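Local coordinates for protein DyP (PDB 3VXJ) that probably works as a heme b peroxidase of the dye-decolorizing (DyP-type) family, oxidising dyes and phenolic compounds at the expense of hydrogen peroxide, at residues Leu101-Ser106 and Ala219-Gln224; Ser155-Asp160 and Gly335-Asp340; Asp171-Pro176 and Phe261-Ser266. All coordinates share one frame; numbering follows the deposited sequence.

In the fold
Contacts 1 and 3 meet the same heme in different ways: contact 1 reaches its vinyl and methyl rim through Phe-223, whereas contact 3 takes hold of both propionates. Their centres lie about 22 Å apart. Contact 2 stands off from the cofactor, with the Arg-157 side chain about 10 Å from the heme, and joins the loops that follow the edge strands of the two sheets. Its centre is about 18 Å from that of contact 3, which along the chain is nested within the loop that contact 2 closes. In contact 3, the Ser-174 side chain also comes within about 6 Å of a bound 2,6-dimethoxyphenol.

Contact 1: Leu101-Ser106 and Ala219-Gln224; sequences LGDDLS and AFRHFQ. With HEM (protoporphyrin IX containing Fe), chain B.
Asp-103 and Arg-221 reach out to one another and meet almost flat, carboxylate and guanidinium planes 19° apart. The grip is end-on. Arg-221 NH2 donates to Asp-103 OD1 at 2.8 Å, while Arg-221 NH1 donates to Asp-103 OD2 at 2.9 Å; each oxygen uses its syn lone pair and lies close to the guanidinium plane, and both bonds of this salt bridge are nearly straight. Successive bends at chi2 and chi3 (-83° and -84°) turn the arginine chain so that its two terminal nitrogens face the aspartate. Leu-101 comes over one face of the same guanidinium, its CD1 3.8 Å from Arg-221 NH1 and displaced toward the rim of the group.

Arg-221 belongs to strand 216-225, an inner strand of the antiparallel sheet in the C-terminal half, while Leu-101 and Asp-103 flank Gly-102, whose positive phi closes helix 98-101 of the N-terminal half in a Schellman motif. The contact therefore ties together the two ferredoxin-like halves of the chain, the pairing of alpha+beta domains that gives the dimeric alpha+beta barrel family its name. The buried carboxylate has further donors, Trp-108 NE1 at OD2 and Gln-396 NE2 at OD1, which would probably favour its ionised form; Arg-221 NH1 also donates to Gln-94.

Two residues along the strand, Phe-223 rests one ring face on Arg-221 CB, 3.5 Å above the ring plane. The same ring touches the heme, Phe-223 CZ lying 3.6 Å from HEM CMC and Phe-223 CD2 3.7 Å from HEM CAB.

Contact 2: Ser155-Asp160 and Gly335-Asp340; sequences SARPGD and GPETSD
Glu-337 lays the outer part of its side chain against the Pro-158 ring, with Glu-337 CD 3.6 Å from Pro-158 CD, and turns its two oxygens to Arg-157. There the guanidinium is gripped side-on: Arg-157 NE donates to Glu-337 OE2 at 2.9 Å and Arg-157 NH2 to Glu-337 OE1 at 2.8 Å. The two flat groups are only 12° apart and both oxygens use syn lone pairs, OE2 lying in the guanidinium plane and OE1 tilted 17° from it. A bend at chi3 (57°) swings the arginine head back, so that Glu-337 OE2 also lies against its chain, 3.5 Å from Arg-157 CG.

These loops follow the outermost strands of the two four-stranded antiparallel sheets, 146-155 and 328-334, and the salt bridge spans the seam between the N- and C-terminal halves of the barrel. A backbone hydrogen bond from Ser-155 to Pro-333 marks the same seam. Replacing Arg-157 by a leucine would probably leave the Glu-337 carboxylate without its charged mate and set it free to turn away from Pro-158.

Water extends the junction: one molecule donates to Ser-155 O at 2.9 Å and to Gly-335 O at 3.0 Å, while a second links Ser-155 OG with the Gly-335 N-H. Beyond Glu-337, Ser-339 is the N-cap of helix 340-345, its OG accepting from Glu-342 N.

Contact 3: Asp171-Pro176 and Phe261-Ser266; sequences DGISQP and FGRWKS. With HEM (protoporphyrin IX containing Fe), chain B; DMS (dimethyl sulfoxide), chain F.
Ile-173 and Arg-263 run antiparallel alongside one another, a contact of pure packing. The CG2 methyl of Ile-173 sits over one face of the Arg-263 guanidinium, off-centre, 3.7 Å from Arg-263 NH2, and Ile-173 CD1 runs beside Arg-263 CD at 3.9 Å. The arginine's straight course from CG to NE carries it alongside a heme propionate chain, with Arg-263 CD 3.8 Å from HEM CAA. At its charged end, NH1 donates to Gly-267 O and Asn-288 O. Phe-261 makes another nonpolar touch, bringing its ring edge up to the porphyrin, with Phe-261 CE1 3.5 Å from HEM CHB.

The polar contacts run from the loop 171-176 to the propionates. Gly-172 N donates to HEM O2A at 2.7 Å. The same oxygen accepts a longer bond, 3.0 Å from Ile-173 N to HEM O2A, while Ser-174 N donates to the other oxygen of that carboxylate, HEM O1A. Ser-174 then spans to the second propionate: its OG stands opposite the backbone N across the CA-CB bond (chi1 -174°), which points it at HEM O2D, and it donates to that oxygen at 2.7 Å. Asn-289 ND2 also bonds this hydroxyl. Arg-315, Arg-329 and Asn-313 are further donors to the heme.

Among charged pairs, Asp-171 OD1 forms a salt bridge with Arg-329. Its carboxylate lies on the face of the porphyrin where a water binds the iron, 2.0 Å from HEM FE to the water O. Asp-171 and Gly-172 end the sequence Gly-Phe-Leu-Asp-Gly, the GXXDG signature of DyP-type peroxidases, which here lies beside the heme on its water-bound side.

Contact 1: Leu101-Ser106 and Ala219-Gln224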
# COMPACT_ATOMS: atom_id res chain seq x y z
N LEU A 101 -14.29 2.63 -6.68
CA LEU A 101 -12.91 2.20 -6.92
C LEU A 101 -12.80 1.29 -8.14
O LEU A 101 -11.69 1.06 -8.62
CB LEU A 101 -12.33 1.50 -5.69
CG LEU A 101 -12.34 2.28 -4.36
CD1 LEU A 101 -11.98 1.37 -3.19
CD2 LEU A 101 -11.39 3.48 -4.44
N GLY A 102 -13.93 0.77 -8.62
CA GLY A 102 -13.95 -0.14 -9.76
C GLY A 102 -14.06 -1.61 -9.39
O GLY A 102 -13.98 -2.48 -10.25
N ASP A 103 -14.24 -1.87 -8.09
CA ASP A 103 -14.29 -3.25 -7.59
C ASP A 103 -15.48 -4.02 -8.12
O ASP A 103 -16.59 -3.49 -8.27
CB ASP A 103 -14.44 -3.26 -6.06
CG ASP A 103 -13.19 -2.82 -5.32
OD1 ASP A 103 -12.28 -2.19 -5.90
OD2 ASP A 103 -13.15 -3.09 -4.10
N ASP A 104 -15.23 -5.30 -8.39
CA ASP A 104 -16.27 -6.30 -8.58
C ASP A 104 -16.72 -6.69 -7.18
O ASP A 104 -16.02 -7.41 -6.47
CB ASP A 104 -15.68 -7.50 -9.32
CG ASP A 104 -16.69 -8.63 -9.52
OD1 ASP A 104 -17.84 -8.51 -9.06
OD2 ASP A 104 -16.30 -9.64 -10.16
N LEU A 105 -17.89 -6.21 -6.78
CA LEU A 105 -18.38 -6.42 -5.42
C LEU A 105 -18.65 -7.89 -5.09
O LEU A 105 -18.63 -8.28 -3.93
CB LEU A 105 -19.65 -5.60 -5.18
CG LEU A 105 -19.53 -4.08 -5.24
CD1 LEU A 105 -20.91 -3.45 -5.18
CD2 LEU A 105 -18.65 -3.55 -4.12
N SER A 106 -18.88 -8.70 -6.13
CA SER A 106 -19.15 -10.12 -5.92
C SER A 106 -17.93 -10.88 -5.39
O SER A 106 -18.06 -12.02 -4.92
CB SER A 106 -19.68 -10.78 -7.20
OG SER A 106 -18.67 -10.94 -8.18
N ALA A 219 -5.93 3.28 4.27
CA ALA A 219 -6.70 2.50 3.32
C ALA A 219 -6.09 1.10 3.35
O ALA A 219 -4.94 0.90 2.97
CB ALA A 219 -6.61 3.10 1.92
N PHE A 220 -6.87 0.16 3.86
CA PHE A 220 -6.51 -1.24 3.85
C PHE A 220 -7.21 -1.93 2.68
O PHE A 220 -8.41 -1.73 2.45
CB PHE A 220 -6.92 -1.93 5.17
CG PHE A 220 -6.59 -3.39 5.18
CD1 PHE A 220 -5.30 -3.80 5.46
CD2 PHE A 220 -7.55 -4.35 4.87
CE1 PHE A 220 -4.96 -5.15 5.43
CE2 PHE A 220 -7.21 -5.69 4.84
CZ PHE A 220 -5.92 -6.09 5.13
N ARG A 221 -6.46 -2.75 1.94
CA ARG A 221 -7.03 -3.56 0.86
C ARG A 221 -6.49 -4.98 0.94
O ARG A 221 -5.28 -5.18 1.01
CB ARG A 221 -6.69 -2.99 -0.51
CG ARG A 221 -7.11 -1.53 -0.71
CD ARG A 221 -8.57 -1.39 -1.12
NE ARG A 221 -8.74 -1.56 -2.56
CZ ARG A 221 -9.88 -1.91 -3.16
NH1 ARG A 221 -10.97 -2.21 -2.47
NH2 ARG A 221 -9.91 -2.00 -4.49
N HIS A 222 -7.40 -5.96 0.94
CA HIS A 222 -6.98 -7.34 0.85
C HIS A 222 -7.01 -7.75 -0.62
O HIS A 222 -8.10 -7.89 -1.19
CB HIS A 222 -7.91 -8.22 1.69
CG HIS A 222 -7.71 -9.69 1.49
ND1 HIS A 222 -8.65 -10.62 1.87
CD2 HIS A 222 -6.68 -10.38 0.94
CE1 HIS A 222 -8.21 -11.83 1.55
NE2 HIS A 222 -7.03 -11.71 0.97
N PHE A 223 -5.84 -7.90 -1.24
CA PHE A 223 -5.78 -8.29 -2.65
C PHE A 223 -5.35 -9.73 -2.77
O PHE A 223 -4.35 -10.13 -2.17
CB PHE A 223 -4.73 -7.47 -3.41
CG PHE A 223 -5.04 -6.01 -3.53
CD1 PHE A 223 -6.22 -5.57 -4.13
CD2 PHE A 223 -4.11 -5.07 -3.10
CE1 PHE A 223 -6.48 -4.21 -4.26
CE2 PHE A 223 -4.35 -3.71 -3.22
CZ PHE A 223 -5.54 -3.27 -3.82
N GLN A 224 -6.08 -10.51 -3.56
CA GLN A 224 -5.60 -11.82 -3.97
C GLN A 224 -4.91 -11.66 -5.32
O GLN A 224 -5.44 -11.01 -6.22
CB GLN A 224 -6.77 -12.80 -4.08
CG GLN A 224 -6.35 -14.21 -4.44
CD GLN A 224 -7.44 -15.24 -4.21
OE1 GLN A 224 -8.46 -14.96 -3.58
NE2 GLN A 224 -7.21 -16.44 -4.70
CHA HEM B . 4.84 1.19 -6.04
CHB HEM B . 3.30 -3.38 -6.35
CHC HEM B . -1.23 -1.97 -5.41
CHD HEM B . 0.29 2.61 -5.06
C1A HEM B . 4.81 -0.16 -6.24
C2A HEM B . 5.94 -0.98 -6.63
C3A HEM B . 5.51 -2.25 -6.72
C4A HEM B . 4.10 -2.27 -6.37
CMA HEM B . 6.33 -3.50 -7.10
CAA HEM B . 7.35 -0.44 -6.94
CBA HEM B . 8.29 -0.33 -5.73
CGA HEM B . 7.95 0.80 -4.79
O1A HEM B . 8.14 1.99 -5.13
O2A HEM B . 7.51 0.49 -3.65
C1B HEM B . 1.94 -3.41 -6.11
C2B HEM B . 1.10 -4.59 -6.10
C3B HEM B . -0.16 -4.19 -5.83
C4B HEM B . -0.13 -2.76 -5.66
CMB HEM B . 1.62 -6.01 -6.38
CAB HEM B . -1.43 -5.06 -5.69
CBB HEM B . -1.37 -6.35 -5.37
C1C HEM B . -1.21 -0.60 -5.28
C2C HEM B . -2.38 0.24 -5.08
C3C HEM B . -1.96 1.52 -5.00
C4C HEM B . -0.51 1.50 -5.14
CMC HEM B . -3.82 -0.28 -4.97
CAC HEM B . -2.79 2.81 -4.77
CBC HEM B . -4.00 2.97 -5.32
C1D HEM B . 1.65 2.62 -5.22
C2D HEM B . 2.47 3.80 -5.03
C3D HEM B . 3.87 3.36 -5.34
C4D HEM B . 3.77 1.97 -5.69
CMD HEM B . 2.06 5.22 -4.61
CAD HEM B . 5.10 4.28 -5.30
CBD HEM B . 5.13 5.06 -6.61
CGD HEM B . 6.28 6.03 -6.66
O1D HEM B . 7.04 5.99 -7.66
O2D HEM B . 6.44 6.83 -5.71
NA HEM B . 3.71 -0.98 -6.12
NB HEM B . 1.15 -2.29 -5.87
NC HEM B . -0.10 0.21 -5.35
ND HEM B . 2.46 1.55 -5.59
FE HEM B . 1.79 -0.37 -5.80
O HOH W 1 2.21 -0.64 -3.87

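Contact 2: Ser155-Asp160 and Gly335-Asp340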
# COMPACT_ATOMS: atom_id res chain seq x y z
N SER A 155 3.49 -12.46 5.34
CA SER A 155 4.90 -12.76 5.54
C SER A 155 5.69 -12.31 4.33
O SER A 155 5.25 -12.48 3.18
CB SER A 155 5.09 -14.27 5.76
OG SER A 155 4.44 -15.02 4.75
N ALA A 156 6.86 -11.73 4.60
CA ALA A 156 7.85 -11.49 3.56
C ALA A 156 8.20 -12.80 2.87
O ALA A 156 8.17 -13.88 3.47
CB ALA A 156 9.09 -10.83 4.14
N ARG A 157 8.52 -12.69 1.60
CA ARG A 157 8.84 -13.86 0.79
C ARG A 157 10.27 -14.32 1.13
O ARG A 157 11.07 -13.54 1.64
CB ARG A 157 8.61 -13.54 -0.69
CG ARG A 157 7.12 -13.34 -1.00
CD ARG A 157 6.83 -13.13 -2.49
NE ARG A 157 7.34 -14.27 -3.26
CZ ARG A 157 8.08 -14.18 -4.36
NH1 ARG A 157 8.36 -12.99 -4.88
NH2 ARG A 157 8.52 -15.28 -4.94
N PRO A 158 10.58 -15.61 0.89
CA PRO A 158 11.86 -16.14 1.37
C PRO A 158 13.07 -15.87 0.47
O PRO A 158 12.92 -15.54 -0.71
CB PRO A 158 11.61 -17.65 1.46
CG PRO A 158 10.56 -17.91 0.44
CD PRO A 158 9.69 -16.68 0.42
N GLY A 159 14.26 -16.02 1.05
CA GLY A 159 15.50 -15.93 0.28
C GLY A 159 15.69 -14.58 -0.39
O GLY A 159 15.43 -13.54 0.22
N ASP A 160 16.12 -14.60 -1.65
CA ASP A 160 16.36 -13.36 -2.41
C ASP A 160 15.07 -12.63 -2.80
O ASP A 160 15.11 -11.54 -3.38
CB ASP A 160 17.25 -13.61 -3.64
CG ASP A 160 16.66 -14.61 -4.63
OD1 ASP A 160 15.42 -14.65 -4.81
OD2 ASP A 160 17.45 -15.34 -5.27
N GLY A 335 0.60 -15.57 1.89
CA GLY A 335 0.37 -16.82 1.21
C GLY A 335 1.64 -17.52 0.79
O GLY A 335 2.72 -16.94 0.88
N PRO A 336 1.52 -18.77 0.34
CA PRO A 336 2.66 -19.59 -0.00
C PRO A 336 3.30 -19.17 -1.32
O PRO A 336 2.68 -18.49 -2.13
CB PRO A 336 2.05 -20.99 -0.16
CG PRO A 336 0.65 -20.72 -0.60
CD PRO A 336 0.24 -19.49 0.14
N GLU A 337 4.54 -19.60 -1.51
CA GLU A 337 5.21 -19.45 -2.79
C GLU A 337 4.44 -20.17 -3.89
O GLU A 337 3.70 -21.13 -3.62
CB GLU A 337 6.66 -19.95 -2.69
CG GLU A 337 7.51 -19.07 -1.78
CD GLU A 337 7.66 -17.67 -2.34
OE1 GLU A 337 8.47 -17.50 -3.27
OE2 GLU A 337 6.96 -16.75 -1.85
N THR A 338 4.61 -19.70 -5.11
CA THR A 338 3.96 -20.30 -6.26
C THR A 338 4.81 -21.47 -6.73
O THR A 338 5.98 -21.30 -7.08
CB THR A 338 3.74 -19.26 -7.39
OG1 THR A 338 3.05 -18.11 -6.87
CG2 THR A 338 2.91 -19.85 -8.51
N SER A 339 4.22 -22.66 -6.69
CA SER A 339 4.92 -23.89 -7.04
C SER A 339 5.25 -23.97 -8.53
O SER A 339 4.66 -23.27 -9.35
CB SER A 339 4.11 -25.12 -6.62
OG SER A 339 2.97 -25.31 -7.45
N ASP A 340 6.19 -24.85 -8.87
CA ASP A 340 6.59 -25.10 -10.25
C ASP A 340 5.42 -25.64 -11.08
O ASP A 340 5.25 -25.25 -12.24
CB ASP A 340 7.78 -26.06 -10.31
CG ASP A 340 8.99 -25.54 -9.55
OD1 ASP A 340 9.34 -24.34 -9.70
OD2 ASP A 340 9.60 -26.33 -8.80
O HOH W 2 3.71 -14.24 1.55
O HOH W 3 1.23 -15.41 4.73

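Contact 3: Asp171-Pro176 and Phe261-Ser266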
# COMPACT_ATOMS: atom_id res chain seq x y z
N ASP A 171 9.19 -4.37 -3.55
CA ASP A 171 8.13 -3.43 -3.15
C ASP A 171 8.58 -2.66 -1.90
O ASP A 171 9.21 -3.23 -1.00
CB ASP A 171 6.84 -4.21 -2.86
CG ASP A 171 5.62 -3.31 -2.72
OD1 ASP A 171 5.68 -2.11 -3.07
OD2 ASP A 171 4.57 -3.82 -2.24
N GLY A 172 8.25 -1.37 -1.84
CA GLY A 172 8.62 -0.52 -0.71
C GLY A 172 9.87 0.31 -0.94
O GLY A 172 10.61 0.61 0.02
N ILE A 173 10.11 0.69 -2.19
CA ILE A 173 11.26 1.51 -2.57
C ILE A 173 10.95 2.99 -2.40
O ILE A 173 11.70 3.73 -1.75
CB ILE A 173 11.66 1.25 -4.03
CG1 ILE A 173 12.16 -0.20 -4.18
CG2 ILE A 173 12.71 2.26 -4.51
CD1 ILE A 173 12.30 -0.65 -5.62
N SER A 174 9.84 3.43 -3.02
CA SER A 174 9.52 4.85 -3.10
C SER A 174 8.47 5.29 -2.08
O SER A 174 7.31 4.88 -2.15
CB SER A 174 9.08 5.22 -4.52
OG SER A 174 8.90 6.61 -4.60
N GLN A 175 8.87 6.17 -1.17
CA GLN A 175 8.00 6.72 -0.14
C GLN A 175 8.26 8.21 -0.03
O GLN A 175 9.39 8.66 -0.25
CB GLN A 175 8.29 6.08 1.22
CG GLN A 175 8.30 4.55 1.27
CD GLN A 175 6.92 3.90 1.37
OE1 GLN A 175 5.88 4.56 1.29
NE2 GLN A 175 6.91 2.59 1.53
N PRO A 176 7.24 9.00 0.33
CA PRO A 176 7.50 10.41 0.59
C PRO A 176 8.29 10.58 1.88
O PRO A 176 8.26 9.71 2.75
CB PRO A 176 6.09 11.01 0.73
CG PRO A 176 5.26 9.85 1.20
CD PRO A 176 5.83 8.63 0.55
N PHE A 261 5.01 -2.59 -14.67
CA PHE A 261 5.23 -1.98 -13.36
C PHE A 261 5.91 -0.62 -13.40
O PHE A 261 5.63 0.24 -12.55
CB PHE A 261 6.01 -2.91 -12.43
CG PHE A 261 5.12 -3.82 -11.63
CD1 PHE A 261 4.49 -3.35 -10.48
CD2 PHE A 261 4.90 -5.13 -12.04
CE1 PHE A 261 3.64 -4.18 -9.75
CE2 PHE A 261 4.05 -5.96 -11.30
CZ PHE A 261 3.43 -5.49 -10.16
N GLY A 262 6.80 -0.45 -14.37
CA GLY A 262 7.71 0.70 -14.40
C GLY A 262 9.03 0.45 -13.66
O GLY A 262 9.88 1.35 -13.60
N ARG A 263 9.20 -0.75 -13.11
CA ARG A 263 10.45 -1.20 -12.50
C ARG A 263 10.67 -2.65 -12.87
O ARG A 263 9.71 -3.41 -13.01
CB ARG A 263 10.41 -1.09 -10.98
CG ARG A 263 10.36 0.31 -10.41
CD ARG A 263 10.49 0.26 -8.90
NE ARG A 263 10.41 1.60 -8.33
CZ ARG A 263 11.44 2.43 -8.13
NH1 ARG A 263 12.69 2.04 -8.36
NH2 ARG A 263 11.20 3.64 -7.64
N TRP A 264 11.93 -3.03 -13.00
CA TRP A 264 12.32 -4.43 -13.03
C TRP A 264 12.07 -5.08 -11.66
O TRP A 264 11.91 -4.39 -10.64
CB TRP A 264 13.80 -4.56 -13.39
CG TRP A 264 14.14 -4.02 -14.74
CD1 TRP A 264 14.55 -2.76 -15.04
CD2 TRP A 264 14.10 -4.74 -15.98
NE1 TRP A 264 14.76 -2.64 -16.40
CE2 TRP A 264 14.49 -3.85 -17.00
CE3 TRP A 264 13.77 -6.07 -16.33
CZ2 TRP A 264 14.55 -4.22 -18.35
CZ3 TRP A 264 13.83 -6.44 -17.68
CH2 TRP A 264 14.23 -5.52 -18.66
N LYS A 265 12.06 -6.40 -11.63
CA LYS A 265 11.85 -7.12 -10.38
C LYS A 265 12.89 -6.75 -9.32
O LYS A 265 12.59 -6.77 -8.12
CB LYS A 265 11.84 -8.63 -10.63
CG LYS A 265 10.55 -9.10 -11.29
CD LYS A 265 10.62 -10.56 -11.68
CE LYS A 265 9.30 -11.02 -12.25
NZ LYS A 265 9.44 -12.42 -12.74
N SER A 266 14.10 -6.40 -9.76
CA SER A 266 15.19 -6.01 -8.86
C SER A 266 14.92 -4.68 -8.18
O SER A 266 15.61 -4.33 -7.22
CB SER A 266 16.47 -5.85 -9.67
OG SER A 266 16.34 -4.70 -10.49
CHA HEM B . 4.84 1.19 -6.04
CHB HEM B . 3.30 -3.38 -6.35
CHC HEM B . -1.23 -1.97 -5.41
CHD HEM B . 0.29 2.61 -5.06
C1A HEM B . 4.81 -0.16 -6.24
C2A HEM B . 5.94 -0.98 -6.63
C3A HEM B . 5.51 -2.25 -6.72
C4A HEM B . 4.10 -2.27 -6.37
CMA HEM B . 6.33 -3.50 -7.10
CAA HEM B . 7.35 -0.44 -6.94
CBA HEM B . 8.29 -0.33 -5.73
CGA HEM B . 7.95 0.80 -4.79
O1A HEM B . 8.14 1.99 -5.13
O2A HEM B . 7.51 0.49 -3.65
C1B HEM B . 1.94 -3.41 -6.11
C2B HEM B . 1.10 -4.59 -6.10
C3B HEM B . -0.16 -4.19 -5.83
C4B HEM B . -0.13 -2.76 -5.66
CMB HEM B . 1.62 -6.01 -6.38
CAB HEM B . -1.43 -5.06 -5.69
CBB HEM B . -1.37 -6.35 -5.37
C1C HEM B . -1.21 -0.60 -5.28
C2C HEM B . -2.38 0.24 -5.08
C3C HEM B . -1.96 1.52 -5.00
C4C HEM B . -0.51 1.50 -5.14
CMC HEM B . -3.82 -0.28 -4.97
CAC HEM B . -2.79 2.81 -4.77
CBC HEM B . -4.00 2.97 -5.32
C1D HEM B . 1.65 2.62 -5.22
C2D HEM B . 2.47 3.80 -5.03
C3D HEM B . 3.87 3.36 -5.34
C4D HEM B . 3.77 1.97 -5.69
CMD HEM B . 2.06 5.22 -4.61
CAD HEM B . 5.10 4.28 -5.30
CBD HEM B . 5.13 5.06 -6.61
CGD HEM B . 6.28 6.03 -6.66
O1D HEM B . 7.04 5.99 -7.66
O2D HEM B . 6.44 6.83 -5.71
NA HEM B . 3.71 -0.98 -6.12
NB HEM B . 1.15 -2.29 -5.87
NC HEM B . -0.10 0.21 -5.35
ND HEM B . 2.46 1.55 -5.59
FE HEM B . 1.79 -0.37 -5.80
S DMS F . 6.67 -12.85 -15.44
O DMS F . 7.09 -13.18 -13.75
C1 DMS F . 7.11 -11.13 -15.79
C2 DMS F . 7.91 -13.61 -16.52
O HOH W 1 2.21 -0.64 -3.87